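Local coordinates for catalase-3 (Neurospora crassa, PDB 4AJ9), which is a haem catalase that breaks hydrogen peroxide down to water and oxygen, protecting cells from its toxic effects, at the interface of chains A and B and the interface of chains A and C. Residues are numbered along the deposited sequence; one frame, centred on the assembly and turned at random. Chains: chain A/B/C, Catalase-3.

Chain A meets two different partners here: chain B at contact 1 and chain C at contact 2, with the centres of the two patches about 24 Å apart. They share no residue or element; contact 1 uses helix 343-360, and contact 2 uses the later segment through strand 390-391 of chain A and the N-terminal arm of chain C. Contact 1 is a small, water-bridged meeting of helices on a two-fold axis. Contact 2 joins backbones in a short parallel strand pair. Together they tie each copy to two neighbours, as befits the four-chain assembly typical of catalases.

Contact 1: the interface of chains A and B. Residues chain A 350, 354, 357; chain B 353-354, 357.
Water 1 is gripped from both chains: the carboxylate oxygen OD1 of A:Asp354 lies 2.7 Å from it, and OD1 of B:Asp354 the same 2.7 Å from the other side. The two carboxylates open an angle of about 127° at the water, which lies essentially on the two-fold axis relating the chains. Two carboxylates, probably of like charge, with OD1 of A:Asp354 4.8 Å from OD1 of B:Asp354, are bridged by a molecule that could donate a hydrogen to each; their closeness may favour protonation of one. Aspartate suits the place because its short side chain brings a carboxylate near the axis while the water takes the position between the two chains.

A leucine methyl of the other chain sits against each OD1, B:Leu357 CD1 lying 3.2 Å from A:Asp354 OD1, a close contact and not a bond. The side chains cross at about a right angle. In A:Leu357 the branch carbon CG stands opposite the carbonyl carbon (chi1 -63°), and CD1 continues the chain outward, so this methyl reaches the axis and meets CD1 of B:Leu357 at 3.7 Å. Leucine supplies a branched, apolar end beside the bridged carboxylates. Farther out, the phenol OH of A:Tyr350 loosely approaches CD2 of B:Leu353, 4.1 Å away. Within chain A, CB of A:Asp354 lies over the rim of one face of the A:Tyr350 ring, one helical turn along, helping to support the aspartate.

All six residues belong to the helix 343-360 of their chains. It carries the proximal haem ligand, A:Tyr352 in chain A, so the subunits meet along the iron-holding element; the contact's centre is about 19 Å from A:His65, the distal histidine.

Contact 2: the interface of chains A and C. Residues chain A 377, 388-391; chain C 9-11.
Strand 390-391 of chain A and strand 10-11 of chain C run parallel, A:Ile390 pairing with C:Glu10 and A:His391 with C:Val11. A:Ile390 turns both its polar backbone atoms to the partner: its N donates to C:Val9 O at 2.8 Å, nearly straight (165° at H), and its O accepts from C:Val11 N at 2.9 Å, more bent (149°). In both bonds the donor sits above the carbonyl plane.

C:Val11 brings its two methyls to different targets. With CG1 opposite its backbone N (chi1 173°), CG2 swings toward A:Trp389, 3.8 Å from both CB and the ring carbon CE3. This methyl rides above one face but beyond the outline of the ring, beside the CD2-CE3 rim, while CG1 comes 3.9 Å from the carbonyl O of A:Val377. The compact, beta-branched valine fits such a strand, packing close to the backbone. The broad indole offers a rigid apolar wall, and CG1 of A:Val377, from its own chain, meets its edge in the plane.

Farther toward the N terminus of chain C, C:Val9 presents CG2 to the end of A:Ile390, whose long branch reaches it with CD1 at 3.7 Å; the two side chains slant across each other. CB of C:Val9 also lies 3.8 Å from the backbone O of A:Ala388, a main-chain contact rather than one of the alanine methyl. C:Glu10 contributes its aliphatic stem, CG lying 4.1 Å from CB of A:Ile390, and the extended chain carries the carboxylate beyond.

The chain C segment spans the end of 3-10 helix 4-9 and strand 10-11. Such N-terminal arms interlock with neighbouring subunits in catalases, and this pairing probably helps hold the tetramer together.

Contact 1: the interface of chains A and B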
# COMPACT_ATOMS: atom_id res chain seq x y z
N TYR A 350 -7.46 18.15 -8.63
CA TYR A 350 -7.57 16.71 -8.67
C TYR A 350 -6.25 16.03 -8.28
O TYR A 350 -6.23 15.10 -7.48
CB TYR A 350 -7.97 16.23 -10.08
CG TYR A 350 -7.74 14.74 -10.25
CD1 TYR A 350 -8.66 13.83 -9.75
CD2 TYR A 350 -6.59 14.26 -10.87
CE1 TYR A 350 -8.44 12.47 -9.87
CE2 TYR A 350 -6.36 12.89 -11.00
CZ TYR A 350 -7.30 12.01 -10.49
OH TYR A 350 -7.10 10.66 -10.60
N ASP A 354 -5.26 13.26 -5.08
CA ASP A 354 -5.00 11.89 -5.54
C ASP A 354 -3.59 11.41 -5.18
O ASP A 354 -3.40 10.28 -4.71
CB ASP A 354 -5.15 11.81 -7.06
CG ASP A 354 -4.68 10.48 -7.61
OD1 ASP A 354 -5.19 9.43 -7.15
OD2 ASP A 354 -3.78 10.48 -8.48
N LEU A 357 -2.61 9.69 -1.92
CA LEU A 357 -2.88 8.26 -1.78
C LEU A 357 -1.62 7.48 -2.07
O LEU A 357 -1.35 6.45 -1.45
CB LEU A 357 -3.99 7.84 -2.74
CG LEU A 357 -5.35 8.51 -2.49
CD1 LEU A 357 -6.28 8.26 -3.68
CD2 LEU A 357 -5.95 7.99 -1.19
N LEU B 353 -12.57 4.88 -10.66
CA LEU B 353 -11.15 4.96 -10.94
C LEU B 353 -10.38 5.04 -9.63
O LEU B 353 -9.42 4.31 -9.41
CB LEU B 353 -10.81 6.15 -11.83
CG LEU B 353 -9.31 6.32 -12.11
CD1 LEU B 353 -8.79 5.18 -12.99
CD2 LEU B 353 -9.02 7.68 -12.76
N ASP B 354 -10.83 5.93 -8.74
CA ASP B 354 -10.12 6.18 -7.48
C ASP B 354 -10.08 4.93 -6.60
O ASP B 354 -9.05 4.62 -6.01
CB ASP B 354 -10.79 7.33 -6.73
CG ASP B 354 -10.32 7.44 -5.30
OD1 ASP B 354 -9.09 7.51 -5.08
OD2 ASP B 354 -11.17 7.42 -4.39
N LEU B 357 -7.30 2.22 -6.71
CA LEU B 357 -6.07 2.51 -5.99
C LEU B 357 -6.09 1.86 -4.61
O LEU B 357 -5.06 1.42 -4.11
CB LEU B 357 -5.86 4.02 -5.85
CG LEU B 357 -5.67 4.81 -7.13
CD1 LEU B 357 -5.77 6.32 -6.85
CD2 LEU B 357 -4.35 4.45 -7.81
O HOH W 1 -7.80 9.31 -6.65

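Contact 2: the interface of chains A and C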
# COMPACT_ATOMS: atom_id res chain seq x y z
N VAL A 377 -12.74 18.76 13.12
CA VAL A 377 -13.22 17.97 11.99
C VAL A 377 -14.44 17.16 12.40
O VAL A 377 -14.36 16.32 13.30
CB VAL A 377 -12.13 17.02 11.46
CG1 VAL A 377 -12.74 16.00 10.47
CG2 VAL A 377 -11.01 17.82 10.82
N ALA A 388 -7.18 6.89 12.91
CA ALA A 388 -6.54 7.24 14.17
C ALA A 388 -7.52 7.71 15.23
O ALA A 388 -7.14 7.92 16.37
CB ALA A 388 -5.47 8.31 13.93
N TRP A 389 -8.79 7.90 14.85
CA TRP A 389 -9.80 8.36 15.81
C TRP A 389 -10.84 7.29 16.11
O TRP A 389 -10.89 6.25 15.47
CB TRP A 389 -10.52 9.61 15.31
CG TRP A 389 -9.60 10.70 14.85
CD1 TRP A 389 -8.28 10.86 15.19
CD2 TRP A 389 -9.92 11.77 13.97
NE1 TRP A 389 -7.77 11.97 14.56
CE2 TRP A 389 -8.76 12.55 13.80
CE3 TRP A 389 -11.09 12.15 13.29
CZ2 TRP A 389 -8.72 13.67 12.99
CZ3 TRP A 389 -11.05 13.27 12.49
CH2 TRP A 389 -9.88 14.02 12.34
N ILE A 390 -11.67 7.57 17.09
CA ILE A 390 -12.79 6.71 17.40
C ILE A 390 -14.04 7.57 17.42
O ILE A 390 -14.23 8.37 18.34
CB ILE A 390 -12.59 5.97 18.73
CG1 ILE A 390 -11.40 5.00 18.62
CG2 ILE A 390 -13.86 5.21 19.11
CD1 ILE A 390 -10.97 4.35 19.94
N HIS A 391 -14.88 7.39 16.40
CA HIS A 391 -16.07 8.22 16.21
C HIS A 391 -17.22 7.83 17.12
O HIS A 391 -17.59 6.65 17.22
CB HIS A 391 -16.53 8.18 14.75
CG HIS A 391 -15.56 8.84 13.81
ND1 HIS A 391 -14.43 8.21 13.34
CD2 HIS A 391 -15.56 10.08 13.27
CE1 HIS A 391 -13.78 9.03 12.54
NE2 HIS A 391 -14.44 10.18 12.48
N VAL C 9 -9.05 9.98 21.94
CA VAL C 9 -9.15 9.90 20.48
C VAL C 9 -10.60 9.82 19.98
O VAL C 9 -10.86 9.64 18.78
CB VAL C 9 -8.31 8.74 19.89
CG1 VAL C 9 -6.85 8.92 20.27
CG2 VAL C 9 -8.83 7.38 20.37
N GLU C 10 -11.54 9.95 20.91
CA GLU C 10 -12.95 9.92 20.57
C GLU C 10 -13.38 11.27 20.03
O GLU C 10 -12.95 12.32 20.53
CB GLU C 10 -13.79 9.52 21.78
CG GLU C 10 -13.61 8.05 22.15
CD GLU C 10 -14.35 7.64 23.40
OE1 GLU C 10 -14.86 8.52 24.13
OE2 GLU C 10 -14.42 6.42 23.65
N VAL C 11 -14.20 11.24 19.00
CA VAL C 11 -14.62 12.45 18.30
C VAL C 11 -16.13 12.61 18.38
O VAL C 11 -16.87 11.75 17.91
CB VAL C 11 -14.19 12.41 16.82
CG1 VAL C 11 -14.77 13.59 16.05
CG2 VAL C 11 -12.68 12.38 16.71